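Local atomic coordinates of Rik1-associated factor 1 (Schizosaccharomyces pombe, PDB entry 4O9D), a protein that contributes, as part of the Clr4 methyltransferase complex, to establishing heterochromatin marked by histone H3K9 methylation, the portion modelled here being its WD-repeat propeller domain. Residues A[128-133]-A[148-153]; A[275-280]-A[301-306]; A[345-350]-A[389-394]. One frame throughout, in Å; residues are numbered along the deposited sequence.

Interaction 1. Residues A[128-133]-A[148-153]; sequences APTDYI and CKNGYG
Tyr-132 O accepts a hydrogen bond from the backbone N of Lys-149 at 2.8 Å, nearly straight (174° at the hydrogen), joining the loop that leads from strand 122-126 into strand 133-138 to the type I turn of residues 148-151 between strands 144-148 and 153-158. Alongside it the carboxylate of Asp-131 lies against the shaft of Lys-149, with OD2 3.5 Å from Lys-149 CG. The lysine chain, stretched out past CG, continues beside the Tyr-132 side chain in the same direction, and NZ stops 3.6 Å from Tyr-132 CE2; the cation-pi partner of Lys-149 is Phe-206, outside the two segments. Lys-149 NZ and Asp-131 OD1, 4.8 Å apart, do not touch, but water 1 gives a hydrogen to OD1 and takes one from NZ. Asp-131 OD1 also accepts from Tyr-132 N at 2.9 Å. An alanine in place of Asp-131 would probably leave that N-H and the water without their side-chain acceptor, and the ammonium without its nearby countercharge. On the other flank Asn-150 ND2 donates in its amide plane to Thr-130 OG1 at 3.1 Å and also meets Tyr-154 OH, while Asn-150 OD1 accepts from Tyr-152 N in an Asx turn. Cys-148 SG accepts from Asn-150 N at 3.4 Å. The opposite charges of Asp-131 and Lys-149 are bridged by water, so their attraction is probably weaker than in direct contact.

Interaction 2. Residues A[275-280]-A[301-306]; sequences TTTQKD and QTFVWD
The hydroxyl of Thr-276, which lies over one face of the Phe-303 ring, is held twice by Gln-278: OG1 accepts from the backbone N of Gln-278 at 3.1 Å, closing an ST turn, and donates to Gln-278 OE1 at 3.0 Å. With OG1 anti to the backbone N (chi1 175°), the threonine hydroxyl stands 3.6 Å above the ring plane, displaced toward the rim, and its nearest ring atom is CD1. The side chains of Gln-278 and Phe-303 run antiparallel past one another, the amide plane turned 59° from the ring. Gln-278 CD comes within 3.5 Å of Phe-303 CD1, whereas NE2 sits at the ring edge, in plane. That NE2 is also 3.0 Å from Gln-301 O, but the angle is too poor for a hydrogen bond; its sound partner is Asp-299 OD1, and OE1 is shared with Ser-295 OG. The buried amide is held at both ends, which probably leaves it little freedom to flip. Thr-277 crosses the phenyl group at about a right angle, OG1 3.8 Å from Phe-303 CZ. Further along, the indole of Trp-305 presents its edge to the other segment: Thr-275 O lies near the ring plane, 3.4 Å from Trp-305 CZ2. Water 2 completes this corner by accepting from Trp-305 NE1 and donating to Thr-275 O. Trp-305 and Asp-306 form the WD dipeptide of WD repeat 2, at the end of the third strand of its blade. The links from Asp-299 through Gln-278 to Ser-295 recall the Asp-His-Ser/Thr-Trp network of WD40 propellers, with glutamine probably in the histidine's place, but the last link differs: Trp-305 packs against Ser-295 while its NE1 bonds water 2.

Interaction 3. Residues A[345-350]-A[389-394]; sequences QPKGNL and EDASKL
Gln-345 reaches Ala-391 with its amide, NE2 lying 3.8 Å from the methyl CB. The chain is bent at chi2 (101°), and the amide beyond it is tied to the N-terminal segment: NE2 bonds Ser-16 OG, which also serves Ala-391 O, and OE1 accepts from Val-17 N. Pro-346 follows, at the second position of a type II turn spanning residues 345-348. Its CB abuts Glu-389 O at 3.4 Å and is 4.3 Å from Ala-391 CB, while Phe-387 touches it from strand 382-387. Both loops link the first and second strands of their blades, in WD repeats 3 and 4 respectively, so neighbouring blades of the propeller meet here through equivalent turns. Lys-347, with the positive phi (74°) expected at the third turn position, bends its chain over Ala-391: CD is 3.7 Å from Ala-391 CB, and NZ donates to Asp-390 O at 3.2 Å from above the carbonyl plane. The Asp-390 carboxylate is occupied within its own loop, OD1 taking both Ser-392 N at 2.9 Å, as an Asx turn, and Ser-392 OG at 2.7 Å, besides Ser-388 OG. Gly-348 closes the turn by donating its N to Gln-345 O, at a site where a CB would collide with Gln-345 CG; its own O accepts from Asn-288 ND2, in the corresponding loop of the blade before.

The three contacts are spaced around one ring of blades and follow one another along the chain. Interaction 1 and interaction 2 each use a loop leading from one blade into the next, whereas interaction 3 pairs loops between the first two strands of adjacent blades; by propeller topology the loops of interaction 3 lie on the opposite face of the disc from those inter-blade loops. Centres lie about 30 Å apart for interactions 1 and 2, and about 33 Å for 1 and 3, which fall on opposite sides of the chain's centre. Interactions 2 and 3 are nearer, with centres about 24 Å and nearest atoms about 10 Å apart, since blade 281-318 precedes blade 341-377. No two of them touch.

Interaction 1. Residues A[128-133]-A[148-153]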
loop_
_atom_site.group_PDB
_atom_site.type_symbol
_atom_site.label_atom_id
_atom_site.label_comp_id
_atom_site.label_asym_id
_atom_site.label_seq_id
_atom_site.Cartn_x
_atom_site.Cartn_y
_atom_site.Cartn_z
ATOM N N ALA A 128 4.009 -17.897 13.042
ATOM C CA ALA A 128 2.972 -17.820 14.076
ATOM C C ALA A 128 1.580 -17.397 13.566
ATOM O O ALA A 128 0.569 -17.895 14.055
ATOM C CB ALA A 128 3.421 -16.907 15.204
ATOM N N PRO A 129 1.509 -16.480 12.579
ATOM C CA PRO A 129 0.156 -16.033 12.221
ATOM C C PRO A 129 -0.769 -17.183 11.769
ATOM O O PRO A 129 -0.317 -18.118 11.117
ATOM C CB PRO A 129 0.408 -15.015 11.082
ATOM C CG PRO A 129 1.815 -14.468 11.409
ATOM C CD PRO A 129 2.562 -15.705 11.899
ATOM N N THR A 130 -2.055 -17.097 12.104
ATOM C CA THR A 130 -2.992 -18.172 11.810
ATOM C C THR A 130 -3.962 -17.825 10.666
ATOM O O THR A 130 -4.868 -18.601 10.338
ATOM C CB THR A 130 -3.766 -18.547 13.086
ATOM O OG1 THR A 130 -4.445 -17.388 13.598
ATOM C CG2 THR A 130 -2.785 -19.063 14.147
ATOM N N ASP A 131 -3.771 -16.667 10.037
ATOM C CA ASP A 131 -4.638 -16.283 8.923
ATOM C C ASP A 131 -3.833 -15.340 8.002
ATOM O O ASP A 131 -2.662 -15.045 8.276
ATOM C CB ASP A 131 -5.918 -15.619 9.468
ATOM C CG ASP A 131 -7.134 -15.783 8.549
ATOM O OD1 ASP A 131 -6.999 -16.152 7.364
ATOM O OD2 ASP A 131 -8.258 -15.517 9.030
ATOM N N TYR A 132 -4.437 -14.916 6.902
ATOM C CA TYR A 132 -3.731 -14.100 5.909
ATOM C C TYR A 132 -2.987 -12.941 6.553
ATOM O O TYR A 132 -3.475 -12.314 7.509
ATOM C CB TYR A 132 -4.700 -13.481 4.907
ATOM C CG TYR A 132 -5.534 -14.449 4.106
ATOM C CD1 TYR A 132 -5.209 -15.794 4.037
ATOM C CD2 TYR A 132 -6.642 -13.998 3.392
ATOM C CE1 TYR A 132 -5.973 -16.671 3.290
ATOM C CE2 TYR A 132 -7.419 -14.872 2.655
ATOM C CZ TYR A 132 -7.076 -16.206 2.610
ATOM O OH TYR A 132 -7.836 -17.073 1.861
ATOM N N ILE A 133 -1.796 -12.669 6.033
ATOM C CA ILE A 133 -1.150 -11.386 6.282
ATOM C C ILE A 133 -1.853 -10.346 5.401
ATOM O O ILE A 133 -2.031 -10.582 4.208
ATOM C CB ILE A 133 0.334 -11.428 5.921
ATOM C CG1 ILE A 133 1.022 -12.613 6.635
ATOM C CG2 ILE A 133 1.008 -10.092 6.300
ATOM C CD1 ILE A 133 0.829 -12.648 8.184
ATOM N N CYS A 148 -2.492 -8.821 10.691
ATOM C CA CYS A 148 -2.968 -10.151 10.323
ATOM C C CYS A 148 -4.493 -10.237 10.375
ATOM O O CYS A 148 -5.143 -9.603 11.214
ATOM C CB CYS A 148 -2.338 -11.205 11.253
ATOM S SG CYS A 148 -2.919 -12.891 10.930
ATOM N N LYS A 149 -5.044 -11.045 9.475
ATOM C CA LYS A 149 -6.473 -11.265 9.386
ATOM C C LYS A 149 -7.046 -11.845 10.680
ATOM O O LYS A 149 -8.232 -11.653 10.969
ATOM C CB LYS A 149 -6.772 -12.190 8.199
ATOM C CG LYS A 149 -8.239 -12.249 7.771
ATOM C CD LYS A 149 -8.415 -12.972 6.434
ATOM C CE LYS A 149 -9.887 -13.115 6.068
ATOM N NZ LYS A 149 -10.084 -13.599 4.661
ATOM N N ASN A 150 -6.216 -12.534 11.470
ATOM C CA ASN A 150 -6.706 -13.135 12.711
ATOM C C ASN A 150 -7.011 -12.095 13.784
ATOM O O ASN A 150 -7.492 -12.435 14.855
ATOM C CB ASN A 150 -5.728 -14.196 13.268
ATOM C CG ASN A 150 -4.408 -13.607 13.721
ATOM O OD1 ASN A 150 -4.216 -12.402 13.659
ATOM N ND2 ASN A 150 -3.489 -14.461 14.192
ATOM N N GLY A 151 -6.729 -10.823 13.502
ATOM C CA GLY A 151 -7.012 -9.761 14.455
ATOM C C GLY A 151 -5.811 -9.298 15.262
ATOM O O GLY A 151 -5.874 -8.280 15.944
ATOM N N TYR A 152 -4.712 -10.037 15.195
ATOM C CA TYR A 152 -3.450 -9.596 15.808
ATOM C C TYR A 152 -2.606 -8.708 14.887
ATOM O O TYR A 152 -2.565 -8.939 13.682
ATOM C CB TYR A 152 -2.576 -10.823 16.145
ATOM C CG TYR A 152 -3.070 -11.594 17.349
ATOM C CD1 TYR A 152 -4.306 -12.237 17.325
ATOM C CD2 TYR A 152 -2.299 -11.686 18.514
ATOM C CE1 TYR A 152 -4.774 -12.961 18.437
ATOM C CE2 TYR A 152 -2.765 -12.390 19.627
ATOM C CZ TYR A 152 -3.999 -13.028 19.577
ATOM O OH TYR A 152 -4.468 -13.722 20.676
ATOM N N GLY A 153 -1.899 -7.739 15.473
ATOM C CA GLY A 153 -0.678 -7.201 14.883
ATOM C C GLY A 153 0.559 -7.897 15.494
ATOM O O GLY A 153 0.509 -8.423 16.611
HETATM O O HOH W 1 -9.175 -16.148 5.156
#

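Interaction 2. Residues A[275-280]-A[301-306]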
loop_
_atom_site.group_PDB
_atom_site.type_symbol
_atom_site.label_atom_id
_atom_site.label_comp_id
_atom_site.label_asym_id
_atom_site.label_seq_id
_atom_site.Cartn_x
_atom_site.Cartn_y
_atom_site.Cartn_z
ATOM N N THR A 275 -17.237 13.622 5.364
ATOM C CA THR A 275 -18.141 12.590 4.946
ATOM C C THR A 275 -18.289 12.648 3.433
ATOM O O THR A 275 -18.234 13.717 2.811
ATOM C CB THR A 275 -19.495 12.737 5.624
ATOM O OG1 THR A 275 -20.112 13.944 5.177
ATOM C CG2 THR A 275 -19.306 12.806 7.111
ATOM N N THR A 276 -18.470 11.483 2.847
ATOM C CA THR A 276 -18.577 11.374 1.400
ATOM C C THR A 276 -19.696 10.428 1.094
ATOM O O THR A 276 -19.972 9.509 1.885
ATOM C CB THR A 276 -17.316 10.736 0.796
ATOM O OG1 THR A 276 -17.498 10.543 -0.612
ATOM C CG2 THR A 276 -17.068 9.396 1.418
ATOM N N THR A 277 -20.289 10.592 -0.081
ATOM C CA THR A 277 -21.321 9.675 -0.549
ATOM C C THR A 277 -20.769 8.351 -1.099
ATOM O O THR A 277 -21.529 7.405 -1.325
ATOM C CB THR A 277 -22.162 10.338 -1.646
ATOM O OG1 THR A 277 -21.288 10.915 -2.614
ATOM C CG2 THR A 277 -23.030 11.415 -1.056
ATOM N N GLN A 278 -19.457 8.275 -1.312
ATOM C CA GLN A 278 -18.839 7.031 -1.773
ATOM C C GLN A 278 -19.111 5.883 -0.815
ATOM O O GLN A 278 -18.877 5.996 0.384
ATOM C CB GLN A 278 -17.326 7.212 -1.907
ATOM C CG GLN A 278 -16.966 8.245 -2.937
ATOM C CD GLN A 278 -15.540 8.685 -2.843
ATOM O OE1 GLN A 278 -15.131 9.267 -1.840
ATOM N NE2 GLN A 278 -14.765 8.410 -3.887
ATOM N N LYS A 279 -19.591 4.767 -1.344
ATOM C CA LYS A 279 -19.936 3.645 -0.504
ATOM C C LYS A 279 -18.734 2.740 -0.225
ATOM O O LYS A 279 -18.789 1.913 0.684
ATOM C CB LYS A 279 -21.069 2.851 -1.150
ATOM C CG LYS A 279 -20.641 2.056 -2.355
ATOM C CD LYS A 279 -21.787 1.915 -3.349
ATOM C CE LYS A 279 -21.581 0.719 -4.261
ATOM N NZ LYS A 279 -22.887 0.056 -4.562
ATOM N N ASP A 280 -17.647 2.898 -0.986
ATOM C CA ASP A 280 -16.457 2.082 -0.768
ATOM C C ASP A 280 -15.207 2.906 -1.036
ATOM O O ASP A 280 -14.858 3.154 -2.196
ATOM C CB ASP A 280 -16.476 0.855 -1.695
ATOM C CG ASP A 280 -15.496 -0.236 -1.254
ATOM O OD1 ASP A 280 -14.540 0.051 -0.487
ATOM O OD2 ASP A 280 -15.688 -1.391 -1.686
ATOM N N GLN A 301 -14.026 7.911 -8.821
ATOM C CA GLN A 301 -13.760 9.349 -8.733
ATOM C C GLN A 301 -13.168 9.657 -7.370
ATOM O O GLN A 301 -13.252 8.826 -6.474
ATOM C CB GLN A 301 -15.041 10.162 -8.972
ATOM C CG GLN A 301 -16.142 9.891 -7.968
ATOM C CD GLN A 301 -17.494 10.406 -8.458
ATOM O OE1 GLN A 301 -17.626 10.835 -9.616
ATOM N NE2 GLN A 301 -18.507 10.349 -7.590
ATOM N N THR A 302 -12.543 10.828 -7.237
ATOM C CA THR A 302 -11.868 11.231 -6.000
ATOM C C THR A 302 -12.481 12.530 -5.506
ATOM O O THR A 302 -12.485 13.542 -6.243
ATOM C CB THR A 302 -10.370 11.498 -6.256
ATOM O OG1 THR A 302 -9.714 10.293 -6.676
ATOM C CG2 THR A 302 -9.693 12.068 -5.014
ATOM N N PHE A 303 -13.023 12.515 -4.291
ATOM C CA PHE A 303 -13.466 13.755 -3.647
ATOM C C PHE A 303 -12.258 14.445 -3.004
ATOM O O PHE A 303 -11.395 13.775 -2.462
ATOM C CB PHE A 303 -14.567 13.483 -2.601
ATOM C CG PHE A 303 -15.930 13.215 -3.207
ATOM C CD1 PHE A 303 -16.244 11.978 -3.714
ATOM C CD2 PHE A 303 -16.885 14.223 -3.281
ATOM C CE1 PHE A 303 -17.474 11.723 -4.264
ATOM C CE2 PHE A 303 -18.118 13.979 -3.843
ATOM C CZ PHE A 303 -18.414 12.718 -4.331
ATOM N N VAL A 304 -12.201 15.772 -3.088
ATOM C CA VAL A 304 -11.127 16.556 -2.476
ATOM C C VAL A 304 -11.692 17.650 -1.582
ATOM O O VAL A 304 -12.667 18.291 -1.964
ATOM C CB VAL A 304 -10.271 17.228 -3.516
ATOM C CG1 VAL A 304 -9.099 17.958 -2.826
ATOM C CG2 VAL A 304 -9.755 16.179 -4.531
ATOM N N TRP A 305 -11.066 17.858 -0.413
ATOM C CA TRP A 305 -11.492 18.872 0.550
ATOM C C TRP A 305 -10.323 19.765 0.913
ATOM O O TRP A 305 -9.189 19.323 0.995
ATOM C CB TRP A 305 -11.977 18.229 1.870
ATOM C CG TRP A 305 -13.220 17.430 1.792
ATOM C CD1 TRP A 305 -14.502 17.895 1.908
ATOM C CD2 TRP A 305 -13.324 16.013 1.603
ATOM N NE1 TRP A 305 -15.389 16.855 1.791
ATOM C CE2 TRP A 305 -14.693 15.690 1.614
ATOM C CE3 TRP A 305 -12.389 14.987 1.431
ATOM C CZ2 TRP A 305 -15.159 14.383 1.460
ATOM C CZ3 TRP A 305 -12.851 13.682 1.276
ATOM C CH2 TRP A 305 -14.225 13.394 1.284
ATOM N N ASP A 306 -10.620 21.032 1.147
ATOM C CA ASP A 306 -9.700 21.964 1.755
ATOM C C ASP A 306 -9.947 21.860 3.239
ATOM O O ASP A 306 -11.034 22.178 3.708
ATOM C CB ASP A 306 -10.060 23.378 1.276
ATOM C CG ASP A 306 -9.235 24.465 1.935
ATOM O OD1 ASP A 306 -8.598 24.242 2.989
ATOM O OD2 ASP A 306 -9.220 25.570 1.373
HETATM O O HOH W 2 -18.412 16.695 2.132
#

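Interaction 3. Residues A[345-350]-A[389-394]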
loop_
_atom_site.group_PDB
_atom_site.type_symbol
_atom_site.label_atom_id
_atom_site.label_comp_id
_atom_site.label_asym_id
_atom_site.label_seq_id
_atom_site.Cartn_x
_atom_site.Cartn_y
_atom_site.Cartn_z
ATOM N N GLN A 345 2.740 13.418 -6.291
ATOM C CA GLN A 345 4.083 13.464 -6.842
ATOM C C GLN A 345 5.089 13.733 -5.729
ATOM O O GLN A 345 5.040 14.783 -5.091
ATOM C CB GLN A 345 4.145 14.605 -7.868
ATOM C CG GLN A 345 5.543 15.165 -8.099
ATOM C CD GLN A 345 6.164 14.622 -9.360
ATOM O OE1 GLN A 345 5.763 14.982 -10.467
ATOM N NE2 GLN A 345 7.136 13.730 -9.206
ATOM N N PRO A 346 6.016 12.798 -5.492
ATOM C CA PRO A 346 6.941 13.152 -4.419
ATOM C C PRO A 346 7.718 14.416 -4.780
ATOM O O PRO A 346 8.062 14.623 -5.950
ATOM C CB PRO A 346 7.851 11.924 -4.310
ATOM C CG PRO A 346 7.042 10.805 -4.911
ATOM C CD PRO A 346 6.294 11.471 -6.053
ATOM N N LYS A 347 7.937 15.272 -3.788
ATOM C CA LYS A 347 8.747 16.465 -3.966
ATOM C C LYS A 347 8.017 17.551 -4.781
ATOM O O LYS A 347 8.568 18.624 -4.994
ATOM C CB LYS A 347 10.079 16.089 -4.631
ATOM C CG LYS A 347 10.856 15.002 -3.866
ATOM C CD LYS A 347 11.620 14.067 -4.798
ATOM C CE LYS A 347 12.726 14.800 -5.539
ATOM N NZ LYS A 347 13.986 13.993 -5.613
ATOM N N GLY A 348 6.773 17.283 -5.191
ATOM C CA GLY A 348 5.998 18.215 -5.994
ATOM C C GLY A 348 4.629 18.540 -5.404
ATOM O O GLY A 348 4.376 18.288 -4.222
ATOM N N ASN A 349 3.749 19.101 -6.231
ATOM C CA ASN A 349 2.390 19.430 -5.806
ATOM C C ASN A 349 1.278 18.846 -6.683
ATOM O O ASN A 349 0.099 19.075 -6.439
ATOM C CB ASN A 349 2.244 20.944 -5.674
ATOM C CG ASN A 349 3.013 21.494 -4.489
ATOM O OD1 ASN A 349 2.840 21.040 -3.346
ATOM N ND2 ASN A 349 3.892 22.450 -4.753
ATOM N N LEU A 350 1.637 18.050 -7.673
ATOM C CA LEU A 350 0.616 17.427 -8.511
ATOM C C LEU A 350 0.062 16.137 -7.885
ATOM O O LEU A 350 0.779 15.405 -7.192
ATOM C CB LEU A 350 1.183 17.113 -9.893
ATOM C CG LEU A 350 1.490 18.348 -10.740
ATOM C CD1 LEU A 350 2.054 17.964 -12.082
ATOM C CD2 LEU A 350 0.243 19.206 -10.914
ATOM N N GLU A 389 10.218 7.197 -3.960
ATOM C CA GLU A 389 10.351 8.370 -3.098
ATOM C C GLU A 389 11.181 9.493 -3.736
ATOM O O GLU A 389 10.924 10.672 -3.482
ATOM C CB GLU A 389 10.956 7.980 -1.740
ATOM C CG GLU A 389 9.970 7.372 -0.784
ATOM C CD GLU A 389 10.572 7.147 0.597
ATOM O OE1 GLU A 389 9.864 7.390 1.600
ATOM O OE2 GLU A 389 11.755 6.736 0.679
ATOM N N ASP A 390 12.179 9.143 -4.549
ATOM C CA ASP A 390 13.004 10.163 -5.200
ATOM C C ASP A 390 12.374 10.676 -6.520
ATOM O O ASP A 390 12.991 11.444 -7.259
ATOM C CB ASP A 390 14.445 9.664 -5.419
ATOM C CG ASP A 390 14.575 8.710 -6.603
ATOM O OD1 ASP A 390 13.546 8.375 -7.219
ATOM O OD2 ASP A 390 15.712 8.275 -6.916
ATOM N N ALA A 391 11.146 10.252 -6.802
ATOM C CA ALA A 391 10.377 10.803 -7.923
ATOM C C ALA A 391 10.908 10.377 -9.300
ATOM O O ALA A 391 10.402 10.834 -10.343
ATOM C CB ALA A 391 10.346 12.335 -7.827
ATOM N N SER A 392 11.907 9.491 -9.310
ATOM C CA SER A 392 12.585 9.116 -10.555
ATOM C C SER A 392 11.915 7.939 -11.248
ATOM O O SER A 392 12.231 7.623 -12.402
ATOM C CB SER A 392 14.069 8.787 -10.305
ATOM O OG SER A 392 14.248 7.502 -9.705
ATOM N N LYS A 393 10.995 7.285 -10.552
ATOM C CA LYS A 393 10.309 6.132 -11.120
ATOM C C LYS A 393 8.814 6.242 -10.876
ATOM O O LYS A 393 8.389 6.723 -9.820
ATOM C CB LYS A 393 10.829 4.843 -10.483
ATOM C CG LYS A 393 12.333 4.611 -10.670
ATOM C CD LYS A 393 12.678 4.420 -12.147
ATOM C CE LYS A 393 14.187 4.337 -12.392
ATOM N NZ LYS A 393 14.907 5.599 -12.015
ATOM N N LEU A 394 8.023 5.809 -11.858
ATOM C CA LEU A 394 6.599 5.567 -11.654
ATOM C C LEU A 394 6.242 4.190 -12.257
ATOM O O LEU A 394 6.651 3.859 -13.373
ATOM C CB LEU A 394 5.765 6.698 -12.278
ATOM C CG LEU A 394 4.252 6.470 -12.278
ATOM C CD1 LEU A 394 3.682 6.426 -10.836
ATOM C CD2 LEU A 394 3.526 7.556 -13.117
#